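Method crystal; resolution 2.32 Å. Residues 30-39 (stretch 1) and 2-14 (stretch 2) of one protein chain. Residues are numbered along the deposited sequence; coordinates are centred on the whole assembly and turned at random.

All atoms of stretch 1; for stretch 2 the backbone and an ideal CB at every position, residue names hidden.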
ATOM      1  N   GLY A  30      -8.210 -25.267   7.460  1.00 23.17           N
ATOM      2  CA  GLY A  30      -7.853 -25.756   8.779  1.00 24.53           C
ATOM      3  C   GLY A  30      -7.051 -24.893   9.735  1.00 26.61           C
ATOM      4  O   GLY A  30      -6.666 -25.377  10.802  1.00 26.34           O
ATOM      5  N   ILE A  31      -6.788 -23.633   9.398  1.00 27.70           N
ATOM      6  CA  ILE A  31      -6.008 -22.815  10.314  1.00 28.59           C
ATOM      7  C   ILE A  31      -6.858 -21.993  11.278  1.00 28.63           C
ATOM      8  O   ILE A  31      -7.855 -21.381  10.894  1.00 29.01           O
ATOM      9  CB  ILE A  31      -4.994 -21.921   9.553  1.00 29.41           C
ATOM     10  CG1 ILE A  31      -5.675 -21.143   8.438  1.00 31.84           C
ATOM     11  CG2 ILE A  31      -3.909 -22.792   8.940  1.00 29.67           C
ATOM     12  CD1 ILE A  31      -4.681 -20.489   7.484  1.00 29.98           C
ATOM     13  N   THR A  32      -6.466 -22.027  12.548  1.00 27.07           N
ATOM     14  CA  THR A  32      -7.166 -21.308  13.601  1.00 26.25           C
ATOM     15  C   THR A  32      -6.602 -19.905  13.644  1.00 26.38           C
ATOM     16  O   THR A  32      -5.424 -19.712  13.945  1.00 26.17           O
ATOM     17  CB  THR A  32      -6.930 -21.959  14.972  1.00 26.85           C
ATOM     18  OG1 THR A  32      -7.012 -23.382  14.850  1.00 27.27           O
ATOM     19  CG2 THR A  32      -7.976 -21.489  15.970  1.00 29.53           C
ATOM     20  N   ALA A  33      -7.437 -18.923  13.338  1.00 26.33           N
ATOM     21  CA  ALA A  33      -6.985 -17.542  13.341  1.00 26.93           C
ATOM     22  C   ALA A  33      -7.667 -16.722  14.423  1.00 26.54           C
ATOM     23  O   ALA A  33      -8.823 -16.960  14.757  1.00 28.15           O
ATOM     24  CB  ALA A  33      -7.240 -16.911  11.977  1.00 26.01           C
ATOM     25  N   GLU A  34      -6.929 -15.773  14.987  1.00 26.27           N
ATOM     26  CA  GLU A  34      -7.471 -14.873  15.997  1.00 26.00           C
ATOM     27  C   GLU A  34      -7.202 -13.450  15.520  1.00 24.00           C
ATOM     28  O   GLU A  34      -6.104 -13.137  15.052  1.00 23.94           O
ATOM     29  CB  GLU A  34      -6.809 -15.093  17.364  1.00 29.55           C
ATOM     30  CG  GLU A  34      -7.196 -16.393  18.055  1.00 36.27           C
ATOM     31  CD  GLU A  34      -6.555 -16.550  19.430  1.00 39.45           C
ATOM     32  OE1 GLU A  34      -6.645 -17.660  20.003  1.00 41.19           O
ATOM     33  OE2 GLU A  34      -5.967 -15.569  19.940  1.00 38.97           O
ATOM     34  N   VAL A  35      -8.217 -12.601  15.611  1.00 21.80           N
ATOM     35  CA  VAL A  35      -8.085 -11.209  15.209  1.00 19.34           C
ATOM     36  C   VAL A  35      -7.493 -10.477  16.412  1.00 18.96           C
ATOM     37  O   VAL A  35      -8.049 -10.531  17.507  1.00 19.34           O
ATOM     38  CB  VAL A  35      -9.463 -10.609  14.846  1.00 16.46           C
ATOM     39  CG1 VAL A  35      -9.295  -9.212  14.287  1.00 17.79           C
ATOM     40  CG2 VAL A  35     -10.162 -11.503  13.841  1.00 14.31           C
ATOM     41  N   CYS A  36      -6.367  -9.800  16.209  1.00 19.74           N
ATOM     42  CA  CYS A  36      -5.695  -9.089  17.295  1.00 19.82           C
ATOM     43  C   CYS A  36      -5.420  -7.617  17.015  1.00 19.36           C
ATOM     44  O   CYS A  36      -4.981  -7.256  15.926  1.00 19.49           O
ATOM     45  CB  CYS A  36      -4.361  -9.767  17.612  1.00 19.32           C
ATOM     46  SG  CYS A  36      -4.481 -11.509  17.984  1.00 25.99           S
ATOM     47  N   ASP A  37      -5.664  -6.774  18.012  1.00 17.22           N
ATOM     48  CA  ASP A  37      -5.404  -5.352  17.886  1.00 17.03           C
ATOM     49  C   ASP A  37      -3.943  -5.165  18.289  1.00 17.31           C
ATOM     50  O   ASP A  37      -3.532  -5.632  19.350  1.00 16.67           O
ATOM     51  CB  ASP A  37      -6.329  -4.567  18.818  1.00 17.18           C
ATOM     52  CG  ASP A  37      -6.168  -3.069  18.674  1.00 19.40           C
ATOM     53  OD1 ASP A  37      -7.118  -2.336  19.014  1.00 21.75           O
ATOM     54  OD2 ASP A  37      -5.091  -2.618  18.231  1.00 21.66           O
ATOM     55  N   TRP A  38      -3.150  -4.495  17.454  1.00 17.39           N
ATOM     56  CA  TRP A  38      -1.743  -4.323  17.784  1.00 18.64           C
ATOM     57  C   TRP A  38      -1.504  -3.455  19.016  1.00 19.04           C
ATOM     58  O   TRP A  38      -0.413  -3.489  19.597  1.00 19.54           O
ATOM     59  CB  TRP A  38      -0.948  -3.779  16.583  1.00 16.49           C
ATOM     60  CG  TRP A  38      -1.358  -2.423  16.093  1.00 17.84           C
ATOM     61  CD1 TRP A  38      -2.458  -2.115  15.345  1.00 16.74           C
ATOM     62  CD2 TRP A  38      -0.652  -1.190  16.292  1.00 17.20           C
ATOM     63  NE1 TRP A  38      -2.477  -0.770  15.058  1.00 15.44           N
ATOM     64  CE2 TRP A  38      -1.382  -0.177  15.629  1.00 15.19           C
ATOM     65  CE3 TRP A  38       0.529  -0.842  16.967  1.00 18.20           C
ATOM     66  CZ2 TRP A  38      -0.972   1.163  15.619  1.00 15.96           C
ATOM     67  CZ3 TRP A  38       0.940   0.500  16.956  1.00 16.42           C
ATOM     68  CH2 TRP A  38       0.189   1.481  16.286  1.00 16.61           C
ATOM     69  N   GLU A  39      -2.516  -2.688  19.419  1.00 18.83           N
ATOM     70  CA  GLU A  39      -2.396  -1.823  20.596  1.00 21.54           C
ATOM     71  C   GLU A  39      -3.004  -2.435  21.858  1.00 22.71           C
ATOM     72  O   GLU A  39      -3.112  -1.779  22.891  1.00 22.96           O
ATOM     73  CB  GLU A  39      -3.025  -0.453  20.318  1.00 20.58           C
ATOM     74  CG  GLU A  39      -2.128   0.442  19.469  1.00 25.18           C
ATOM     75  CD  GLU A  39      -2.766   1.765  19.091  1.00 28.41           C
ATOM     76  OE1 GLU A  39      -2.015   2.760  18.950  1.00 28.82           O
ATOM     77  OE2 GLU A  39      -4.007   1.814  18.918  1.00 29.47           O
ATOM     78  N   UNK A   2      -0.925 -24.212  16.152  1.00 38.42           N
ATOM     79  CA  UNK A   2      -0.548 -23.298  15.030  1.00 36.87           C
ATOM     80  C   UNK A   2      -1.562 -22.188  14.823  1.00 34.97           C
ATOM     81  O   UNK A   2      -2.003 -21.934  13.699  1.00 33.20           O
ATOM     82  CB  UNK A   2      -0.402 -24.084  13.726  1.00 36.87           C
ATOM     83  N   UNK A   3      -1.931 -21.528  15.916  1.00 32.50           N
ATOM     84  CA  UNK A   3      -2.893 -20.441  15.860  1.00 31.36           C
ATOM     85  C   UNK A   3      -2.249 -19.262  15.122  1.00 28.63           C
ATOM     86  O   UNK A   3      -1.088 -18.921  15.360  1.00 28.40           O
ATOM     87  CB  UNK A   3      -3.348 -20.036  17.263  1.00 31.36           C
ATOM     88  N   UNK A   4      -3.012 -18.667  14.209  1.00 26.02           N
ATOM     89  CA  UNK A   4      -2.551 -17.553  13.385  1.00 22.24           C
ATOM     90  C   UNK A   4      -3.162 -16.237  13.851  1.00 22.28           C
ATOM     91  O   UNK A   4      -4.387 -16.126  13.983  1.00 20.23           O
ATOM     92  CB  UNK A   4      -2.893 -17.800  11.914  1.00 22.24           C
ATOM     93  N   UNK A   5      -2.314 -15.241  14.089  1.00 19.89           N
ATOM     94  CA  UNK A   5      -2.794 -13.933  14.516  1.00 18.26           C
ATOM     95  C   UNK A   5      -3.011 -13.058  13.288  1.00 15.86           C
ATOM     96  O   UNK A   5      -2.141 -12.975  12.426  1.00 17.59           O
ATOM     97  CB  UNK A   5      -1.811 -13.276  15.487  1.00 18.26           C
ATOM     98  N   UNK A   6      -4.184 -12.440  13.188  1.00 14.50           N
ATOM     99  CA  UNK A   6      -4.488 -11.542  12.073  1.00 14.40           C
ATOM    100  C   UNK A   6      -4.569 -10.156  12.723  1.00 15.43           C
ATOM    101  O   UNK A   6      -5.527  -9.842  13.426  1.00 15.44           O
ATOM    102  CB  UNK A   6      -5.775 -11.924  11.339  1.00 14.40           C
ATOM    103  N   UNK A   7      -3.546  -9.339  12.499  1.00 14.62           N
ATOM    104  CA  UNK A   7      -3.465  -8.026  13.121  1.00 14.52           C
ATOM    105  C   UNK A   7      -4.311  -6.912  12.525  1.00 14.12           C
ATOM    106  O   UNK A   7      -4.321  -6.684  11.318  1.00 16.21           O
ATOM    107  CB  UNK A   7      -2.004  -7.574  13.095  1.00 14.52           C
ATOM    108  N   UNK A   8      -4.994  -6.197  13.406  1.00 12.39           N
ATOM    109  CA  UNK A   8      -5.852  -5.083  13.029  1.00 14.85           C
ATOM    110  C   UNK A   8      -5.798  -4.095  14.198  1.00 14.60           C
ATOM    111  O   UNK A   8      -4.870  -4.129  15.006  1.00 12.77           O
ATOM    112  CB  UNK A   8      -7.281  -5.537  12.725  1.00 14.85           C
ATOM    113  N   UNK A   9      -6.772  -3.194  14.251  1.00 15.65           N
ATOM    114  CA  UNK A   9      -6.906  -2.255  15.358  1.00 15.84           C
ATOM    115  C   UNK A   9      -8.358  -1.785  15.351  1.00 15.28           C
ATOM    116  O   UNK A   9      -8.998  -1.739  14.299  1.00 15.63           O
ATOM    117  CB  UNK A   9      -5.928  -1.084  15.237  1.00 15.84           C
ATOM    118  N   UNK A  10      -8.888  -1.498  16.535  1.00 14.14           N
ATOM    119  CA  UNK A  10     -10.286  -1.110  16.686  1.00 13.64           C
ATOM    120  C   UNK A  10     -10.837  -0.154  15.642  1.00 13.99           C
ATOM    121  O   UNK A  10     -11.900  -0.400  15.067  1.00 14.39           O
ATOM    122  CB  UNK A  10     -10.472  -0.473  18.065  1.00 13.64           C
ATOM    123  N   UNK A  11     -10.120   0.934  15.389  1.00 14.80           N
ATOM    124  CA  UNK A  11     -10.579   1.927  14.423  1.00 14.80           C
ATOM    125  C   UNK A  11     -10.684   1.403  12.998  1.00 15.75           C
ATOM    126  O   UNK A  11     -11.572   1.796  12.249  1.00 17.32           O
ATOM    127  CB  UNK A  11      -9.636   3.132  14.444  1.00 14.80           C
ATOM    128  N   UNK A  12      -9.781   0.505  12.637  1.00 16.72           N
ATOM    129  CA  UNK A  12      -9.725  -0.027  11.283  1.00 17.56           C
ATOM    130  C   UNK A  12     -10.543  -1.271  11.000  1.00 17.06           C
ATOM    131  O   UNK A  12     -10.936  -1.499   9.859  1.00 16.30           O
ATOM    132  CB  UNK A  12      -8.265  -0.330  10.939  1.00 17.56           C
ATOM    133  N   UNK A  13     -10.804  -2.074  12.027  1.00 16.27           N
ATOM    134  CA  UNK A  13     -11.550  -3.307  11.829  1.00 14.99           C
ATOM    135  C   UNK A  13     -12.882  -3.146  11.077  1.00 15.11           C
ATOM    136  O   UNK A  13     -13.263  -4.015  10.299  1.00 15.95           O
ATOM    137  CB  UNK A  13     -11.821  -3.942  13.194  1.00 14.99           C
ATOM    138  N   UNK A  14     -13.606  -2.038  11.306  1.00 15.15           N
ATOM    139  CA  UNK A  14     -14.888  -1.816  10.625  1.00 13.78           C
ATOM    140  C   UNK A  14     -14.793  -1.615   9.116  1.00 14.44           C
ATOM    141  O   UNK A  14     -15.776  -1.805   8.399  1.00 15.72           O
ATOM    142  CB  UNK A  14     -15.575  -0.593  11.237  1.00 13.78           C
TER

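At position 2 an ideal CB meets nothing of stretch 1, so almost any residue would fit; it is Gly 2.

At position 3 the CA-to-CB bond points sideways, with the ideal CB 3.9 Å from Thr 32 O, 4.9 Å from Glu 34 OE1 and about 5.0 Å from the Thr 32 methyl, CG2. An aliphatic or a donor-bearing side chain would suit. Ile 3 sets CG1 3.7 Å from Thr 32 CG2.

The two strands run parallel, and the odd and even positions divide between the two faces of the sheet. Position 4 is anchored by its N, which donates to Thr 32 O at 2.6 Å. Its CB shares a face with Ala 33, and Ile 31 CB is 5.2 Å from the ideal CB, so an aliphatic would suit. Leu 4 CD1 reaches Ile 31 CD1 at 4.3 Å.

Position 5 lies on the face of Glu 34 and Cys 36. The ideal CB is already 4.1 Å from Cys 36 SG, which a small apolar residue would satisfy; Ala 5 does so with its methyl alone.

Position 6 returns to the face of Ala 33 and Val 35, where any sizeable aliphatic could serve. Leu 6 bends back to Ala 33, its CD1 3.8 Å from Ala 33 CB, while its N hydrogen-bonds Glu 34 O at 2.8 Å.

Position 7 points to the Cys 36 face, near Trp 38 CB. A compact, beta-branched apolar residue would suit, and Val 7 brings CG1 to 3.7 Å from Trp 38 CB.

At position 8 the ideal CB is 4.5 Å from Val 35 CG1, so a methyl-bearing side chain fits: valine, isoleucine or threonine. Thr 8 places CG2 3.4 Å from Val 35 CG1, and its O accepts from Trp 38 N at 3.0 Å.

At position 9 the donor Trp 38 NE1 is 3.5 Å from the ideal CB, as is the acidic Asp 37 OD2; a short acceptor such as Asp would suit, or Asn, which adds no second charge. Asp 9 OD1 accepts from Trp 38 NE1 at 3.1 Å, at the edge of the indole.

At position 10 the ideal CB is 4.0 Å from Asp 37 OD1. A small residue or a polar donor would suit, though not proline, which lacks the N-H that bonds this oxygen. Ala 10 N donates to Asp 37 OD1 at 3.2 Å.

Positions 11, 12 and 14 make no contact, and hold Val 11, Ser 12 and Pro 14; Ser 12 OG donates to Asp 9 OD2 at 2.7 Å. Position 13 points toward stretch 1 from a distance, favouring a long aliphatic; Leu 13 CD1 reaches Val 35 CG1 at 4.1 Å.

Stretch 2 2-14: GILALVTDAVSLP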
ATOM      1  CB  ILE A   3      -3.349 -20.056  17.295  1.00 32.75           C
ATOM      2  CG1 ILE A   3      -4.871 -19.961  17.357  1.00 34.48           C
ATOM      3  CG2 ILE A   3      -2.754 -18.746  17.712  1.00 34.63           C
ATOM      4  CD1 ILE A   3      -5.402 -19.885  18.783  1.00 36.23           C
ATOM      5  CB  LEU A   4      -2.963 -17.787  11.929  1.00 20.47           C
ATOM      6  CG  LEU A   4      -2.128 -17.243  10.766  1.00 20.00           C
ATOM      7  CD1 LEU A   4      -3.036 -17.063   9.558  1.00 20.01           C
ATOM      8  CD2 LEU A   4      -1.477 -15.937  11.125  1.00 20.91           C
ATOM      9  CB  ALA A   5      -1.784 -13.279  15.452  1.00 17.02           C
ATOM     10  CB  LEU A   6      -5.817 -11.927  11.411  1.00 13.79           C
ATOM     11  CG  LEU A   6      -5.900 -13.348  10.816  1.00 15.42           C
ATOM     12  CD1 LEU A   6      -7.270 -13.573  10.200  1.00 13.38           C
ATOM     13  CD2 LEU A   6      -4.818 -13.556   9.763  1.00 13.43           C
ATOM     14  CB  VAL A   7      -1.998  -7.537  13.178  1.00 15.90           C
ATOM     15  CG1 VAL A   7      -1.901  -6.252  14.004  1.00 16.15           C
ATOM     16  CG2 VAL A   7      -1.119  -8.615  13.783  1.00 16.66           C
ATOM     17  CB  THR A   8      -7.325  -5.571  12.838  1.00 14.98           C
ATOM     18  OG1 THR A   8      -8.142  -4.498  12.355  1.00 12.64           O
ATOM     19  CG2 THR A   8      -7.900  -6.078  14.176  1.00 12.39           C
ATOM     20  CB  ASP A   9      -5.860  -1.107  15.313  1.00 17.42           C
ATOM     21  CG  ASP A   9      -6.020  -0.148  14.138  1.00 19.34           C
ATOM     22  OD1 ASP A   9      -4.967   0.277  13.617  1.00 20.12           O
ATOM     23  OD2 ASP A   9      -7.155   0.214  13.755  1.00 18.03           O
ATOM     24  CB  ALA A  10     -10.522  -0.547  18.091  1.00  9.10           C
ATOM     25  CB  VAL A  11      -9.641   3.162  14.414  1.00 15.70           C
ATOM     26  CG1 VAL A  11     -10.065   4.139  13.329  1.00 11.42           C
ATOM     27  CG2 VAL A  11      -9.664   3.844  15.785  1.00 15.45           C
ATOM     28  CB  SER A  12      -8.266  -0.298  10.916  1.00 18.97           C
ATOM     29  OG  SER A  12      -7.485   0.868  11.124  1.00 23.53           O
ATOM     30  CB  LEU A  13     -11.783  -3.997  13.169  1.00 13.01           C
ATOM     31  CG  LEU A  13     -12.334  -5.422  13.065  1.00 13.00           C
ATOM     32  CD1 LEU A  13     -11.382  -6.274  12.248  1.00 12.36           C
ATOM     33  CD2 LEU A  13     -12.527  -6.010  14.462  1.00 12.10           C
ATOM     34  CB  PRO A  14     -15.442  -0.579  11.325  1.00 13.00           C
ATOM     35  CG  PRO A  14     -14.896  -0.715  12.715  1.00 12.91           C
ATOM     36  CD  PRO A  14     -13.460  -1.100  12.436  1.00 15.48           C
TER
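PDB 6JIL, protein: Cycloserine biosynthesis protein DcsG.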